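Local coordinates for protein putative hydrolase (Bacteroides ovatus, PDB 4HBS) that is of unknown function but folds as a five-bladed beta-propeller and is probably a hydrolase, at residues 257-262 with 273-278; 39-44 with 398-403. All blocks are in the same frame, centred on the assembly; numbering follows the deposited sequence.

Interaction 1: 257-262 with 273-278; sequences GSQWEY and WTTQYP
The last two strands of one blade of the beta-propeller, 260-265 and 271-274, form an antiparallel beta hairpin, and at its base Tyr262 faces Thr274. The two residues are a hydrogen-bonded pair: Tyr262 N gives its hydrogen to Thr274 O at 2.7 Å, and Thr274 N returns one to Tyr262 O at 3.0 Å. Past Thr274 the chain leaves the sheet and bends round the Tyr262 ring. Tyr277 CA and Pro278 CD lie over one face, 3.9 Å and 4.0 Å from the ring centroid, as CH-pi contacts, while Thr275 O lies at the ring edge. Tyr262 CG stands anti to the carbonyl carbon (chi1 -51°), and the ring beyond it meets the loop. Tyr277 adds an edge-to-face pair, its ring edge turned toward the Tyr262 face with the planes at 84°. A broad aromatic suits this place because its flat face accepts the C-H groups of a departing loop, and its hydroxyl still bonds to His220, on whose ring Tyr277 stacks.

Trp273, on the outermost strand of this sheet, is partly exposed and packs beside Glu261. The indole edge, at CZ3, comes 3.4 Å from Glu261 O, and Glu261 OE2 lies over one indole face, toward its rim, with the carboxylate plane 24° from the ring. Arg250 pairs with this carboxylate and makes a cation-pi contact with Trp273.

Interaction 2: 39-44 with 398-403; sequences VYKDLK and YFYRVF
Asp42 OD2 is gripped by two nitrogens of one guanidinium: Arg401 NE gives it a 2.7 Å hydrogen bond and Arg401 NH2 a weak one of 3.1 Å, both part of a salt bridge. Strands 38-42 and 399-403 lie next to each other in one antiparallel propeller blade, and the ion pair sits where strand 38-42 ends and helix 43-48 begins. NE meets OD2 on the anti side, 25° out of the carboxylate plane. The arginine bends at chi2 (-137°), which turns CD out of a fully extended path. Aspartate suits this N-cap position, since OD1 accepts a hydrogen bond from Tyr45 N while OD2 faces Arg401; the arginine NH1 in turn pairs with Glu370. In a buried contact these salt bridges would be expected to offset the charges.

Backbone bonds join the strands from Tyr40 N to Arg401 O (2.9 Å), from Arg401 N back to Tyr40 O, and from Asp42 N to Phe399 O (3.0 Å). Lys41 faces Tyr400 between these bonds and Val39 faces Val402 beyond them, both as non-hydrogen-bonded pairs. Compact valines suit the Val39 and Val402 face, which packs on Phe339 of strand 333-340. On the face of Tyr40 and Arg401, the Tyr40 ring crosses that of Phe403 with planes at 77°, and Tyr40 CE1 lies 3.5 Å from Phe403 CD1.

Overall arrangement
From the N terminus the chain lays down strand 24-26 and then 38-42, the first half of interaction 2, and runs on through the strands of the other four sheets. Interaction 1 is formed and finished on that journey: its hairpin closes a loop of only ten residues, at the outer edge of the 227-274 blade. Interaction 2 closes one of 353 residues when strand 399-403 returns beside 38-42, so the short loop falls wholly within the long one and the two do not cross. This late strand joins the chain's start to its end in one blade, a known way of closing a propeller ring. Interactions 1 and 2 lie on opposite sides of the chain's centre, and the centres of interactions 1 and 2 are about 37 Å apart.

Interaction 1: 257-262 with 273-278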
# COMPACT_ATOMS: atom_id res chain seq x y z
N GLY A 257 -5.10 -6.70 -18.21
CA GLY A 257 -5.33 -8.06 -18.68
C GLY A 257 -4.54 -8.49 -19.92
O GLY A 257 -4.72 -9.63 -20.37
N SER A 258 -3.66 -7.60 -20.49
CA SER A 258 -2.79 -7.91 -21.64
C SER A 258 -1.85 -9.04 -21.34
O SER A 258 -1.70 -9.39 -20.17
CB SER A 258 -1.92 -6.71 -22.01
OG SER A 258 -2.63 -5.50 -22.08
N GLN A 259 -1.12 -9.52 -22.35
CA GLN A 259 -0.12 -10.56 -22.14
C GLN A 259 1.03 -10.00 -21.32
O GLN A 259 1.49 -8.88 -21.57
CB GLN A 259 0.40 -11.12 -23.48
CG GLN A 259 1.54 -12.13 -23.32
CD GLN A 259 1.50 -13.20 -24.38
OE1 GLN A 259 1.82 -12.95 -25.55
NE2 GLN A 259 1.09 -14.41 -24.01
N TRP A 260 1.45 -10.75 -20.30
CA TRP A 260 2.55 -10.34 -19.44
C TRP A 260 3.84 -10.92 -19.96
O TRP A 260 3.85 -12.03 -20.51
CB TRP A 260 2.33 -10.81 -17.99
CG TRP A 260 1.32 -10.03 -17.22
CD1 TRP A 260 0.34 -9.22 -17.72
CD2 TRP A 260 1.15 -10.04 -15.80
NE1 TRP A 260 -0.41 -8.69 -16.69
CE2 TRP A 260 0.07 -9.18 -15.50
CE3 TRP A 260 1.80 -10.70 -14.75
CZ2 TRP A 260 -0.34 -8.93 -14.19
CZ3 TRP A 260 1.39 -10.45 -13.45
CH2 TRP A 260 0.31 -9.61 -13.19
N GLU A 261 4.94 -10.16 -19.80
CA GLU A 261 6.28 -10.63 -20.13
C GLU A 261 7.18 -10.23 -18.97
O GLU A 261 6.98 -9.17 -18.37
CB GLU A 261 6.79 -10.15 -21.49
CG GLU A 261 6.64 -8.67 -21.76
CD GLU A 261 7.28 -8.24 -23.06
OE1 GLU A 261 7.61 -9.11 -23.90
OE2 GLU A 261 7.47 -7.01 -23.24
N TYR A 262 8.10 -11.11 -18.61
CA TYR A 262 8.93 -11.01 -17.43
C TYR A 262 10.38 -10.73 -17.78
O TYR A 262 10.93 -11.39 -18.64
CB TYR A 262 8.82 -12.34 -16.64
CG TYR A 262 7.38 -12.75 -16.40
CD1 TYR A 262 6.67 -13.47 -17.35
CD2 TYR A 262 6.71 -12.35 -15.25
CE1 TYR A 262 5.32 -13.78 -17.17
CE2 TYR A 262 5.36 -12.67 -15.05
CZ TYR A 262 4.68 -13.40 -16.01
OH TYR A 262 3.35 -13.72 -15.85
N TRP A 273 13.29 -10.01 -22.14
CA TRP A 273 11.86 -10.14 -21.86
C TRP A 273 11.35 -11.50 -22.37
O TRP A 273 11.57 -11.83 -23.54
CB TRP A 273 11.08 -8.99 -22.51
CG TRP A 273 11.35 -7.67 -21.87
CD1 TRP A 273 12.23 -6.71 -22.29
CD2 TRP A 273 10.80 -7.19 -20.63
NE1 TRP A 273 12.23 -5.65 -21.41
CE2 TRP A 273 11.37 -5.93 -20.38
CE3 TRP A 273 9.87 -7.71 -19.72
CZ2 TRP A 273 11.03 -5.17 -19.25
CZ3 TRP A 273 9.50 -6.95 -18.63
CH2 TRP A 273 10.10 -5.70 -18.39
N THR A 274 10.70 -12.29 -21.50
CA THR A 274 10.13 -13.59 -21.86
C THR A 274 8.67 -13.64 -21.46
O THR A 274 8.30 -13.05 -20.46
CB THR A 274 10.90 -14.75 -21.22
OG1 THR A 274 10.47 -15.96 -21.83
CG2 THR A 274 10.66 -14.88 -19.74
N THR A 275 7.87 -14.39 -22.21
CA THR A 275 6.45 -14.53 -21.91
C THR A 275 6.22 -15.59 -20.82
O THR A 275 5.13 -15.61 -20.22
CB THR A 275 5.68 -14.87 -23.18
OG1 THR A 275 6.41 -15.85 -23.92
CG2 THR A 275 5.44 -13.63 -24.03
N GLN A 276 7.23 -16.46 -20.53
CA GLN A 276 7.08 -17.51 -19.52
C GLN A 276 7.31 -16.98 -18.10
O GLN A 276 8.32 -16.33 -17.85
CB GLN A 276 8.06 -18.67 -19.81
CG GLN A 276 7.82 -19.95 -18.97
CD GLN A 276 6.45 -20.57 -19.21
OE1 GLN A 276 6.18 -21.12 -20.29
NE2 GLN A 276 5.56 -20.51 -18.22
N TYR A 277 6.38 -17.31 -17.18
CA TYR A 277 6.50 -16.93 -15.77
C TYR A 277 7.77 -17.57 -15.19
O TYR A 277 7.95 -18.78 -15.34
CB TYR A 277 5.25 -17.38 -15.00
CG TYR A 277 5.39 -17.28 -13.50
CD1 TYR A 277 5.32 -16.05 -12.85
CD2 TYR A 277 5.62 -18.42 -12.73
CE1 TYR A 277 5.46 -15.96 -11.47
CE2 TYR A 277 5.76 -18.33 -11.34
CZ TYR A 277 5.68 -17.10 -10.72
OH TYR A 277 5.83 -17.02 -9.36
N PRO A 278 8.69 -16.79 -14.58
CA PRO A 278 9.95 -17.38 -14.12
C PRO A 278 9.84 -18.16 -12.84
O PRO A 278 8.96 -17.89 -12.02
CB PRO A 278 10.83 -16.15 -13.90
CG PRO A 278 9.89 -15.11 -13.50
CD PRO A 278 8.68 -15.33 -14.36

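Interaction 2: 39-44 with 398-403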
# COMPACT_ATOMS: atom_id res chain seq x y z
N VAL A 39 11.54 16.45 5.92
CA VAL A 39 10.58 15.40 6.24
C VAL A 39 9.58 15.95 7.24
O VAL A 39 9.97 16.63 8.19
CB VAL A 39 11.28 14.15 6.82
CG1 VAL A 39 10.27 13.04 7.10
CG2 VAL A 39 12.37 13.64 5.89
N TYR A 40 8.29 15.64 7.04
CA TYR A 40 7.21 16.12 7.89
C TYR A 40 6.28 15.02 8.27
O TYR A 40 6.05 14.12 7.47
CB TYR A 40 6.36 17.15 7.14
CG TYR A 40 7.08 18.41 6.75
CD1 TYR A 40 7.82 18.48 5.58
CD2 TYR A 40 6.92 19.58 7.48
CE1 TYR A 40 8.49 19.65 5.21
CE2 TYR A 40 7.56 20.77 7.11
CZ TYR A 40 8.34 20.80 5.97
OH TYR A 40 8.98 21.95 5.60
N LYS A 41 5.64 15.16 9.44
CA LYS A 41 4.56 14.28 9.85
C LYS A 41 3.28 14.93 9.31
O LYS A 41 3.05 16.09 9.64
CB LYS A 41 4.47 14.18 11.39
CG LYS A 41 5.61 13.49 12.08
CD LYS A 41 5.48 13.65 13.61
CE LYS A 41 6.28 12.62 14.38
NZ LYS A 41 7.02 13.22 15.54
N ASP A 42 2.47 14.25 8.49
CA ASP A 42 1.21 14.86 8.03
C ASP A 42 0.15 14.64 9.14
O ASP A 42 -0.42 13.54 9.24
CB ASP A 42 0.76 14.28 6.66
CG ASP A 42 -0.38 15.03 6.00
OD1 ASP A 42 -1.22 15.59 6.73
OD2 ASP A 42 -0.43 15.06 4.76
N LEU A 43 -0.09 15.66 9.99
CA LEU A 43 -1.03 15.53 11.11
C LEU A 43 -2.47 15.59 10.62
O LEU A 43 -3.34 15.04 11.30
CB LEU A 43 -0.78 16.58 12.19
CG LEU A 43 0.66 16.73 12.72
CD1 LEU A 43 0.70 17.71 13.86
CD2 LEU A 43 1.25 15.39 13.16
N LYS A 44 -2.72 16.22 9.44
CA LYS A 44 -4.07 16.29 8.85
C LYS A 44 -4.54 14.89 8.47
O LYS A 44 -5.68 14.53 8.77
CB LYS A 44 -4.05 17.18 7.58
CG LYS A 44 -5.40 17.60 7.04
CD LYS A 44 -5.23 18.42 5.75
CE LYS A 44 -5.94 19.74 5.79
NZ LYS A 44 -7.40 19.62 5.47
N TYR A 398 0.27 5.90 9.45
CA TYR A 398 0.82 7.18 9.86
C TYR A 398 1.40 7.77 8.59
O TYR A 398 2.02 7.03 7.83
CB TYR A 398 1.84 7.00 10.98
CG TYR A 398 1.17 6.74 12.31
CD1 TYR A 398 0.48 7.76 12.98
CD2 TYR A 398 1.18 5.48 12.89
CE1 TYR A 398 -0.12 7.54 14.22
CE2 TYR A 398 0.56 5.24 14.13
CZ TYR A 398 -0.06 6.28 14.80
OH TYR A 398 -0.68 6.08 16.00
N PHE A 399 1.11 9.05 8.31
CA PHE A 399 1.50 9.69 7.06
C PHE A 399 2.69 10.66 7.22
O PHE A 399 2.85 11.32 8.26
CB PHE A 399 0.29 10.42 6.49
CG PHE A 399 -0.82 9.47 6.15
CD1 PHE A 399 -1.71 9.03 7.13
CD2 PHE A 399 -0.94 8.94 4.87
CE1 PHE A 399 -2.74 8.15 6.82
CE2 PHE A 399 -1.96 8.03 4.57
CZ PHE A 399 -2.86 7.66 5.54
N TYR A 400 3.52 10.73 6.16
CA TYR A 400 4.70 11.61 6.08
C TYR A 400 4.76 12.28 4.72
O TYR A 400 4.30 11.71 3.75
CB TYR A 400 6.01 10.82 6.31
CG TYR A 400 6.03 10.06 7.61
CD1 TYR A 400 5.40 8.82 7.72
CD2 TYR A 400 6.63 10.59 8.75
CE1 TYR A 400 5.37 8.13 8.92
CE2 TYR A 400 6.58 9.92 9.97
CZ TYR A 400 5.95 8.68 10.05
OH TYR A 400 5.89 8.04 11.26
N ARG A 401 5.37 13.46 4.64
CA ARG A 401 5.62 14.16 3.38
C ARG A 401 7.11 14.50 3.33
O ARG A 401 7.65 14.95 4.34
CB ARG A 401 4.77 15.42 3.24
CG ARG A 401 3.28 15.16 3.38
CD ARG A 401 2.43 15.89 2.36
NE ARG A 401 1.03 15.49 2.49
CZ ARG A 401 0.10 15.61 1.54
NH1 ARG A 401 0.39 16.15 0.36
NH2 ARG A 401 -1.15 15.20 1.77
N VAL A 402 7.77 14.20 2.21
CA VAL A 402 9.19 14.48 2.02
C VAL A 402 9.30 15.53 0.94
O VAL A 402 8.90 15.27 -0.20
CB VAL A 402 10.02 13.21 1.66
CG1 VAL A 402 11.51 13.51 1.68
CG2 VAL A 402 9.69 12.05 2.59
N PHE A 403 9.80 16.72 1.29
CA PHE A 403 10.01 17.80 0.32
C PHE A 403 11.48 17.87 -0.04
O PHE A 403 12.35 17.69 0.82
CB PHE A 403 9.55 19.13 0.87
CG PHE A 403 8.06 19.22 1.03
CD1 PHE A 403 7.42 18.60 2.09
CD2 PHE A 403 7.30 20.01 0.17
CE1 PHE A 403 6.05 18.72 2.27
CE2 PHE A 403 5.92 20.13 0.35
CZ PHE A 403 5.31 19.48 1.39